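Local coordinates for putative ABC transporter, periplasmic binding protein, amino acid (Neisseria gonorrhoeae, PDB 2YLN) that probably captures L-cystine in the periplasm and hands it to an ABC transporter for uptake, closing its two lobes around the ligand, at residues 57-63 and 96-102; 105-109 and 120-124; 135-141 and 240-246. The protein carries 1 engineered substitution. One frame throughout, in Å; residues are numbered along the deposited sequence.

Overall arrangement
All three contacts belong to one lobe of the type II periplasmic-binding fold, and they meet through contact 2, which holds part of the cystine pocket. Contact 1, the parallel strand pair of segments 57-63 and 96-102, lies about 13 Å from contact 2, centre to centre; Gly62 O bonds to Ala121 N at 3.0 Å, and Thr63 OG1 is 2.9 Å from Ala121 O. Contact 3 has its centre about 11 Å from that of contact 2, on the side where Val120 N reaches Ile243 O at 2.9 Å. Contacts 1 and 3 do not touch, although both reach the same sheet. Contact 3 comes near the ligand with Ser240, whose nearest side-chain atom is about 6 Å from a ligand cysteine.

Contact 1. Residues 57-63 and 96-102; sequences GTVTVGT and VKVEFKE
Gly57 O receives the N-H of Lys97 (Gly57 O to Lys97 N, 3.0 Å) and opens a run of parallel backbone bonds between strands 58-63 and 97-102. Val59 and Val61 each use both backbone groups: Val59 N binds Lys97 O and Val59 O takes Glu99 N, while Val61 repeats this with Glu99 O and Lys101 N. The bond from Lys101 N to Val61 O is short, 2.8 Å, and nearly straight, 173° at the hydrogen. The run fades at Thr63, whose N makes only a weak bond to Lys101 O at 3.4 Å. Between these bonds, CA-H groups lean on the same carbonyls, as Thr58 CA does on Lys97 O at 3.3 Å.

Apolar packing gathers on the face carrying Val59, Val61, Val98 and Phe100. Val61 divides its methyls: CG1, anti to the backbone N (chi1 179°), runs beside Phe100, 3.9 Å from its CD1, whereas CG2 meets Val98 CG2 at 3.6 Å. That Val98 methyl also lies above one face of the Phe100 ring, near the rim. On the opposite face of the sheet, Thr58 and Lys97 point the same way, Thr58 OG1 resting 3.6 Å from Lys97 CB.

A beta-alpha-beta connection joins the strands, its link also carrying the small three-strand sheet 66-80 ahead of helix 82-94. That helix packs on the apolar face, with Thr87 against Val61, Ala91 against Val98 and Val84 against Phe100, and strand 119-120 pairs with strand 58-63.

Contact 2. Residues 105-109 and 120-124; sequences WDSMM and VANQV. With CYS (cysteine), chain B; CYS (cysteine), chain C.
Trp105 and Val124 meet where Trp105 CH2 touches Val124 CG2 at 3.7 Å. Beside it, Trp105 CZ3 is 3.7 Å from Asn122 ND2; the two side chains run past each other in opposite directions, with ring and amide planes 44° apart. The indole also supports the ligand, two cysteines whose SG atoms are 2.1 Å apart, as in the disulfide of cystine. The CB of the chain B cysteine rests over a face of the Trp105 ring, 3.6 Å above its plane, and the CB of the chain C cysteine lies 3.5 Å from Trp105 CG. Gln123 O accepts a bond from the amino N of the chain B cysteine at 2.8 Å.

The next shell sets these groups in place. Met108 CB backs the opposite face of the indole, and Met108 N bonds to Trp105 O, tying the aromatic residue to the first turn of the helix. Bends at chi2 and chi3 bring Met108 CE to 3.8 Å from Asn122 OD1, an oxygen that Glu64 N already holds by a hydrogen bond. Met108 CG sits against both methyls of Val120, 3.8 Å from CG1.

Farther out, Arg131 of helix 129-134 packs on Trp105, Met109 and Val124 and bonds to the ligand. The start of helix 108-114 thus faces strand 119-120, which pairs with strand 238-245 (Val120 to Ile243), and the following loop, held at Val124 by Gly241.

Contact 3. Residues 135-141 and 240-246; sequences FDKSEPY and SGLIVNK
Asp136 and Val244 form the hydrogen-bonded pair of a short antiparallel strand pairing within the lobe's mixed sheet, Asp136 N to Val244 O and Val244 N to Asp136 O both at 3.0 Å. Segment 135-141 runs on into strand 142-151 and segment 240-246 lies on strand 238-245; these two strands probably form the hinge between the lobes of this type II binding fold. In one of its two conformers, Lys246 adds a salt bridge: NZ reaches Asp136 OD1 at 2.9 Å from the syn side, 28° out of the carboxylate plane.

Farther along, Ser138 bonds Leu242 twice, backbone N to Leu242 O and OG from Leu242 N. Ser138 OG stands between the backbone N and carbonyl carbon (chi1 72°), and while receiving that N-H it donates to Glu139 O. Tyr141 N closes the pairing on Ser240 O at 2.8 Å.

Around this frame, Phe135 CB and Ile243 CG2 touch at 3.6 Å with the side chains about perpendicular, and Lys137 CG lies 3.6 Å from Ile243 CD1. The Tyr141 ring takes Gly241 CA over its face in a CH-pi contact, with Leu242 CD2 at its edge. Tyr141 OH bonds to Asp83, and a water donates to both Tyr141 OH and Gly241 O.

Contact 1. Residues 57-63 and 96-102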
loop_
_atom_site.group_PDB
_atom_site.type_symbol
_atom_site.label_atom_id
_atom_site.label_comp_id
_atom_site.label_asym_id
_atom_site.label_seq_id
_atom_site.Cartn_x
_atom_site.Cartn_y
_atom_site.Cartn_z
ATOM N N GLY A 57 7.759 22.146 -10.794
ATOM C CA GLY A 57 8.567 21.136 -11.533
ATOM C C GLY A 57 7.928 19.765 -11.494
ATOM O O GLY A 57 6.702 19.621 -11.517
ATOM N N THR A 58 8.757 18.753 -11.474
ATOM C CA THR A 58 8.343 17.353 -11.611
ATOM C C THR A 58 8.674 16.586 -10.328
ATOM O O THR A 58 9.772 16.767 -9.793
ATOM C CB THR A 58 9.078 16.708 -12.840
ATOM O OG1 THR A 58 8.791 17.482 -14.010
ATOM C CG2 THR A 58 8.618 15.297 -13.048
ATOM N N VAL A 59 7.752 15.754 -9.908
ATOM C CA VAL A 59 7.869 14.911 -8.714
ATOM C C VAL A 59 7.766 13.440 -9.173
ATOM O O VAL A 59 6.880 13.109 -9.938
ATOM C CB VAL A 59 6.845 15.266 -7.674
ATOM C CG1 VAL A 59 6.803 14.325 -6.480
ATOM C CG2 VAL A 59 7.048 16.710 -7.190
ATOM N N THR A 60 8.639 12.562 -8.667
ATOM C CA THR A 60 8.600 11.156 -8.979
ATOM C C THR A 60 8.014 10.364 -7.822
ATOM O O THR A 60 8.295 10.646 -6.637
ATOM C CB THR A 60 9.993 10.658 -9.346
ATOM O OG1 THR A 60 10.862 10.884 -8.254
ATOM C CG2 THR A 60 10.497 11.324 -10.630
ATOM N N VAL A 61 7.205 9.358 -8.158
ATOM C CA VAL A 61 6.430 8.597 -7.193
ATOM C C VAL A 61 6.666 7.126 -7.393
ATOM O O VAL A 61 6.354 6.603 -8.469
ATOM C CB VAL A 61 4.940 8.933 -7.255
ATOM C CG1 VAL A 61 4.137 8.102 -6.255
ATOM C CG2 VAL A 61 4.729 10.421 -7.076
ATOM N N GLY A 62 7.131 6.423 -6.380
ATOM C CA GLY A 62 7.227 4.993 -6.427
ATOM C C GLY A 62 5.887 4.322 -6.104
ATOM O O GLY A 62 5.182 4.710 -5.175
ATOM N N THR A 63 5.565 3.320 -6.924
ATOM C CA THR A 63 4.342 2.541 -6.751
ATOM C C THR A 63 4.515 1.230 -7.467
ATOM O O THR A 63 5.330 1.130 -8.384
ATOM C CB THR A 63 3.119 3.381 -7.286
ATOM O OG1 THR A 63 1.896 2.854 -6.762
ATOM C CG2 THR A 63 3.026 3.385 -8.772
ATOM N N VAL A 96 2.243 20.363 -9.955
ATOM C CA VAL A 96 3.459 19.690 -10.364
ATOM C C VAL A 96 3.138 18.625 -11.419
ATOM O O VAL A 96 2.051 18.062 -11.416
ATOM C CB VAL A 96 4.225 19.069 -9.190
ATOM C CG1 VAL A 96 4.675 20.179 -8.198
ATOM C CG2 VAL A 96 3.420 18.028 -8.482
ATOM N N LYS A 97 4.125 18.334 -12.232
ATOM C CA LYS A 97 4.135 17.160 -13.075
ATOM C C LYS A 97 4.438 15.964 -12.182
ATOM O O LYS A 97 5.297 16.088 -11.322
ATOM C CB LYS A 97 5.183 17.340 -14.172
ATOM C CG LYS A 97 5.271 16.215 -15.240
ATOM C CD LYS A 97 6.157 16.614 -16.416
ATOM C CE LYS A 97 6.238 15.507 -17.474
ATOM N NZ LYS A 97 4.872 15.326 -18.009
ATOM N N VAL A 98 3.736 14.875 -12.374
ATOM C CA VAL A 98 4.022 13.623 -11.672
ATOM C C VAL A 98 4.420 12.541 -12.594
ATOM O O VAL A 98 3.804 12.355 -13.648
ATOM C CB VAL A 98 2.873 13.234 -10.759
ATOM C CG1 VAL A 98 1.597 12.944 -11.486
ATOM C CG2 VAL A 98 3.202 12.132 -9.873
ATOM N N GLU A 99 5.424 11.769 -12.203
ATOM C CA GLU A 99 5.895 10.585 -12.936
ATOM C C GLU A 99 5.880 9.390 -11.949
ATOM O O GLU A 99 6.465 9.509 -10.881
ATOM C CB GLU A 99 7.271 10.786 -13.480
ATOM C CG GLU A 99 7.356 11.810 -14.606
ATOM C CD GLU A 99 6.718 11.364 -15.823
ATOM O OE1 GLU A 99 6.936 10.256 -16.243
ATOM O OE2 GLU A 99 6.142 12.242 -16.516
ATOM N N PHE A 100 5.261 8.300 -12.349
ATOM C CA PHE A 100 5.244 7.098 -11.541
ATOM C C PHE A 100 6.331 6.140 -11.988
ATOM O O PHE A 100 6.477 5.843 -13.176
ATOM C CB PHE A 100 3.882 6.420 -11.663
ATOM C CG PHE A 100 2.780 7.206 -11.047
ATOM C CD1 PHE A 100 2.522 7.188 -9.694
ATOM C CD2 PHE A 100 1.949 8.016 -11.828
ATOM C CE1 PHE A 100 1.494 7.899 -9.129
ATOM C CE2 PHE A 100 0.953 8.801 -11.280
ATOM C CZ PHE A 100 0.700 8.729 -9.921
ATOM N N LYS A 101 7.111 5.670 -11.035
ATOM C CA LYS A 101 8.263 4.775 -11.221
ATOM C C LYS A 101 7.847 3.392 -10.678
ATOM O O LYS A 101 7.889 3.170 -9.464
ATOM C CB LYS A 101 9.493 5.358 -10.483
ATOM C CG LYS A 101 10.061 6.567 -11.273
ATOM C CD LYS A 101 11.455 6.975 -10.878
ATOM C CE LYS A 101 12.593 5.901 -11.277
ATOM N NZ LYS A 101 12.930 5.630 -12.747
ATOM N N GLU A 102 7.412 2.509 -11.575
ATOM C CA GLU A 102 6.900 1.253 -11.118
ATOM C C GLU A 102 8.048 0.420 -10.560
ATOM O O GLU A 102 9.111 0.265 -11.170
ATOM C CB GLU A 102 6.107 0.523 -12.191
ATOM C CG GLU A 102 4.872 1.335 -12.571
ATOM C CD GLU A 102 3.957 0.738 -13.571
ATOM O OE1 GLU A 102 3.634 -0.400 -13.495
ATOM O OE2 GLU A 102 3.527 1.481 -14.451
#

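Contact 2. Residues 105-109 and 120-124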
loop_
_atom_site.group_PDB
_atom_site.type_symbol
_atom_site.label_atom_id
_atom_site.label_comp_id
_atom_site.label_asym_id
_atom_site.label_seq_id
_atom_site.Cartn_x
_atom_site.Cartn_y
_atom_site.Cartn_z
ATOM N N TRP A 105 7.883 -4.379 -4.800
ATOM C CA TRP A 105 7.676 -4.007 -3.413
ATOM C C TRP A 105 8.946 -4.069 -2.599
ATOM O O TRP A 105 9.271 -3.165 -1.833
ATOM C CB TRP A 105 6.547 -4.825 -2.699
ATOM C CG TRP A 105 6.552 -4.351 -1.300
ATOM C CD1 TRP A 105 7.253 -4.878 -0.246
ATOM C CD2 TRP A 105 6.213 -3.044 -0.852
ATOM N NE1 TRP A 105 7.330 -4.020 0.796
ATOM C CE2 TRP A 105 6.737 -2.854 0.413
ATOM C CE3 TRP A 105 5.549 -1.951 -1.461
ATOM C CZ2 TRP A 105 6.673 -1.673 1.074
ATOM C CZ3 TRP A 105 5.471 -0.772 -0.782
ATOM C CH2 TRP A 105 6.051 -0.623 0.426
ATOM N N ASP A 106 9.724 -5.156 -2.723
ATOM C CA ASP A 106 10.884 -5.308 -1.885
ATOM C C ASP A 106 11.999 -4.388 -2.194
ATOM O O ASP A 106 12.991 -4.326 -1.443
ATOM C CB ASP A 106 11.293 -6.788 -1.809
ATOM C CG ASP A 106 10.337 -7.653 -0.940
ATOM O OD1 ASP A 106 9.776 -7.132 0.001
ATOM O OD2 ASP A 106 10.181 -8.803 -1.207
ATOM N N SER A 107 11.881 -3.569 -3.217
ATOM C CA SER A 107 12.782 -2.501 -3.587
ATOM C C SER A 107 12.240 -1.105 -3.212
ATOM O O SER A 107 12.914 -0.106 -3.447
ATOM C CB SER A 107 13.119 -2.507 -5.067
ATOM O OG SER A 107 13.789 -3.707 -5.428
ATOM N N MET A 108 10.993 -1.038 -2.736
ATOM C CA MET A 108 10.295 0.247 -2.656
ATOM C C MET A 108 10.893 1.207 -1.637
ATOM O O MET A 108 11.247 2.333 -1.960
ATOM C CB MET A 108 8.817 0.014 -2.390
ATOM C CG MET A 108 7.989 1.269 -2.551
ATOM S SD MET A 108 7.718 1.728 -4.308
ATOM C CE MET A 108 6.552 0.417 -4.770
ATOM N N MET A 109 10.951 0.779 -0.380
ATOM C CA MET A 109 11.411 1.686 0.672
ATOM C C MET A 109 12.908 1.895 0.594
ATOM O O MET A 109 13.376 3.002 0.831
ATOM C CB MET A 109 10.931 1.218 2.060
ATOM C CG MET A 109 9.432 1.038 2.142
ATOM S SD MET A 109 8.403 2.398 1.473
ATOM C CE MET A 109 8.780 3.713 2.596
ATOM N N VAL A 120 6.643 7.757 -2.005
ATOM C CA VAL A 120 5.986 6.486 -2.221
ATOM C C VAL A 120 4.479 6.620 -1.983
ATOM O O VAL A 120 4.048 7.237 -0.996
ATOM C CB VAL A 120 6.548 5.379 -1.307
ATOM C CG1 VAL A 120 5.745 4.093 -1.394
ATOM C CG2 VAL A 120 8.000 5.107 -1.711
ATOM N N ALA A 121 3.698 6.095 -2.908
ATOM C CA ALA A 121 2.235 6.020 -2.811
ATOM C C ALA A 121 1.847 4.559 -3.007
ATOM O O ALA A 121 1.725 4.076 -4.166
ATOM C CB ALA A 121 1.544 6.904 -3.826
ATOM N N ASN A 122 1.717 3.812 -1.931
ATOM C CA ASN A 122 1.546 2.378 -2.046
ATOM C C ASN A 122 1.049 1.745 -0.745
ATOM O O ASN A 122 1.588 0.759 -0.249
ATOM C CB ASN A 122 2.844 1.731 -2.471
ATOM C CG ASN A 122 2.648 0.481 -3.307
ATOM O OD1 ASN A 122 2.800 0.542 -4.520
ATOM N ND2 ASN A 122 2.313 -0.646 -2.709
ATOM N N GLN A 123 -0.028 2.334 -0.164
ATOM C CA GLN A 123 -0.632 1.780 1.034
ATOM C C GLN A 123 0.400 1.606 2.167
ATOM O O GLN A 123 0.368 0.611 2.899
ATOM C CB GLN A 123 -1.384 0.495 0.760
ATOM C CG GLN A 123 -2.650 0.701 -0.075
ATOM C CD GLN A 123 -3.674 1.497 0.693
ATOM O OE1 GLN A 123 -4.122 1.059 1.761
ATOM N NE2 GLN A 123 -4.027 2.690 0.241
ATOM N N VAL A 124 1.218 2.632 2.356
ATOM C CA VAL A 124 2.263 2.587 3.372
ATOM C C VAL A 124 1.919 3.468 4.576
ATOM O O VAL A 124 1.620 4.638 4.424
ATOM C CB VAL A 124 3.655 3.054 2.786
ATOM C CG1 VAL A 124 4.736 2.995 3.788
ATOM C CG2 VAL A 124 3.998 2.188 1.597
HETATM N N CYS B . 1.167 -2.022 3.282
HETATM C CA CYS B . 2.489 -2.446 2.776
HETATM C C CYS B . 3.611 -1.907 3.665
HETATM O O CYS B . 3.386 -0.824 4.247
HETATM C CB CYS B . 2.714 -1.945 1.346
HETATM S SG CYS B . 1.541 -2.592 0.157
HETATM O OXT CYS B . 4.676 -2.555 3.714
HETATM N N CYS C . 1.446 -5.428 -2.740
HETATM C CA CYS C . 2.580 -6.034 -2.001
HETATM C C CYS C . 2.056 -7.294 -1.290
HETATM O O CYS C . 0.850 -7.605 -1.474
HETATM C CB CYS C . 3.123 -5.059 -0.991
HETATM S SG CYS C . 1.870 -4.665 0.307
HETATM O OXT CYS C . 2.872 -7.888 -0.613
#

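Contact 3. Residues 135-141 and 240-246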
loop_
_atom_site.group_PDB
_atom_site.type_symbol
_atom_site.label_atom_id
_atom_site.label_comp_id
_atom_site.label_asym_id
_atom_site.label_seq_id
_atom_site.Cartn_x
_atom_site.Cartn_y
_atom_site.Cartn_z
ATOM N N PHE A 135 11.433 8.064 7.780
ATOM C CA PHE A 135 10.511 8.675 6.850
ATOM C C PHE A 135 9.466 9.520 7.556
ATOM O O PHE A 135 9.202 9.319 8.742
ATOM C CB PHE A 135 9.785 7.650 6.008
ATOM C CG PHE A 135 10.710 6.691 5.276
ATOM C CD1 PHE A 135 11.569 7.149 4.281
ATOM C CD2 PHE A 135 10.712 5.351 5.565
ATOM C CE1 PHE A 135 12.423 6.271 3.574
ATOM C CE2 PHE A 135 11.559 4.478 4.927
ATOM C CZ PHE A 135 12.384 4.938 3.936
ATOM N N ASP A 136 8.881 10.464 6.824
ATOM C CA ASP A 136 7.683 11.144 7.242
ATOM C C ASP A 136 6.539 10.739 6.310
ATOM O O ASP A 136 6.723 10.323 5.164
ATOM C CB ASP A 136 7.859 12.672 7.123
ATOM C CG ASP A 136 8.772 13.245 8.164
ATOM O OD1 ASP A 136 8.802 12.705 9.288
ATOM O OD2 ASP A 136 9.452 14.223 7.876
ATOM N N LYS A 137 5.319 10.794 6.842
ATOM C CA LYS A 137 4.087 10.448 6.148
ATOM C C LYS A 137 3.151 11.649 6.171
ATOM O O LYS A 137 2.980 12.317 7.177
ATOM C CB LYS A 137 3.422 9.269 6.868
ATOM C CG LYS A 137 2.182 8.740 6.244
ATOM C CD LYS A 137 1.495 7.675 7.125
ATOM C CE LYS A 137 0.754 8.268 8.313
ATOM N NZ LYS A 137 0.065 7.233 9.143
ATOM N N SER A 138 2.552 11.936 5.016
ATOM C CA SER A 138 1.493 12.947 4.955
ATOM C C SER A 138 0.301 12.559 5.815
ATOM O O SER A 138 0.145 11.423 6.252
ATOM C CB SER A 138 1.023 13.058 3.508
ATOM O OG SER A 138 0.264 11.956 3.061
ATOM N N GLU A 139 -0.648 13.485 5.919
ATOM C CA GLU A 139 -1.979 13.160 6.308
ATOM C C GLU A 139 -2.420 11.926 5.576
ATOM O O GLU A 139 -2.247 11.843 4.361
ATOM C CB GLU A 139 -2.913 14.314 5.880
ATOM C CG GLU A 139 -4.389 14.053 6.135
ATOM C CD GLU A 139 -4.762 14.049 7.568
ATOM O OE1 GLU A 139 -4.076 14.657 8.406
ATOM O OE2 GLU A 139 -5.889 13.472 7.810
ATOM N N PRO A 140 -3.053 10.936 6.262
ATOM C CA PRO A 140 -3.459 9.777 5.530
ATOM C C PRO A 140 -4.547 10.048 4.503
ATOM O O PRO A 140 -5.458 10.845 4.738
ATOM C CB PRO A 140 -3.970 8.825 6.610
ATOM C CG PRO A 140 -3.120 9.199 7.834
ATOM C CD PRO A 140 -3.107 10.758 7.712
ATOM N N TYR A 141 -4.463 9.335 3.401
ATOM C CA TYR A 141 -5.512 9.288 2.398
ATOM C C TYR A 141 -6.414 8.089 2.512
ATOM O O TYR A 141 -7.449 8.036 1.826
ATOM C CB TYR A 141 -4.998 9.521 0.996
ATOM C CG TYR A 141 -3.829 8.633 0.539
ATOM C CD1 TYR A 141 -3.954 7.297 0.479
ATOM C CD2 TYR A 141 -2.636 9.156 0.187
ATOM C CE1 TYR A 141 -2.926 6.476 0.033
ATOM C CE2 TYR A 141 -1.590 8.384 -0.316
ATOM C CZ TYR A 141 -1.775 7.021 -0.394
ATOM O OH TYR A 141 -0.721 6.265 -0.911
ATOM N N SER A 240 -2.603 5.107 5.652
ATOM C CA SER A 240 -1.600 5.226 4.577
ATOM C C SER A 240 -1.531 6.633 4.043
ATOM O O SER A 240 -2.568 7.270 3.887
ATOM C CB SER A 240 -1.947 4.305 3.409
ATOM O OG SER A 240 -1.846 2.934 3.759
ATOM N N GLY A 241 -0.332 7.113 3.780
ATOM C CA GLY A 241 -0.144 8.406 3.216
ATOM C C GLY A 241 1.049 8.443 2.291
ATOM O O GLY A 241 1.728 7.451 2.091
ATOM N N LEU A 242 1.276 9.614 1.689
ATOM C CA LEU A 242 2.457 9.780 0.864
ATOM C C LEU A 242 3.685 9.773 1.759
ATOM O O LEU A 242 3.725 10.453 2.815
ATOM C CB LEU A 242 2.399 11.092 0.090
ATOM C CG LEU A 242 1.250 11.142 -0.959
ATOM C CD1 LEU A 242 1.170 12.544 -1.544
ATOM C CD2 LEU A 242 1.414 10.087 -2.013
ATOM N N ILE A 243 4.710 8.978 1.428
ATOM C CA ILE A 243 5.895 8.798 2.247
ATOM C C ILE A 243 7.083 9.504 1.582
ATOM O O ILE A 243 7.314 9.341 0.391
ATOM C CB ILE A 243 6.247 7.311 2.431
ATOM C CG1 ILE A 243 5.027 6.439 2.771
ATOM C CG2 ILE A 243 7.347 7.158 3.455
ATOM C CD1 ILE A 243 4.355 6.813 4.085
ATOM N N VAL A 244 7.790 10.287 2.385
ATOM C CA VAL A 244 9.031 10.917 1.922
ATOM C C VAL A 244 10.132 10.687 2.906
ATOM O O VAL A 244 9.945 10.263 4.060
ATOM C CB VAL A 244 8.861 12.439 1.699
ATOM C CG1 VAL A 244 7.851 12.774 0.611
ATOM C CG2 VAL A 244 8.443 13.141 2.994
ATOM N N ASN A 245 11.357 10.947 2.454
ATOM C CA ASN A 245 12.470 11.025 3.369
ATOM C C ASN A 245 12.256 12.124 4.378
ATOM O O ASN A 245 11.728 13.202 4.018
ATOM C CB ASN A 245 13.791 11.269 2.619
ATOM C CG ASN A 245 14.256 10.066 1.909
ATOM O OD1 ASN A 245 14.730 9.166 2.564
ATOM N ND2 ASN A 245 14.066 9.977 0.599
ATOM N N LYS A 246 12.737 11.949 5.609
ATOM C CA LYS A 246 12.878 13.089 6.560
ATOM C C LYS A 246 13.769 14.150 5.919
ATOM O O LYS A 246 14.568 13.892 5.000
ATOM C CB LYS A 246 13.392 12.579 7.911
ATOM C CG LYS A 246 12.323 11.744 8.627
ATOM C CD LYS A 246 12.724 11.225 10.003
ATOM C CE LYS A 246 11.536 10.554 10.690
ATOM N NZ LYS A 246 10.571 11.591 11.262
HETATM O O HOH W 1 8.533 9.679 11.398
HETATM O O HOH W 2 10.205 15.194 5.472
HETATM O O HOH W 3 1.272 5.109 0.678
#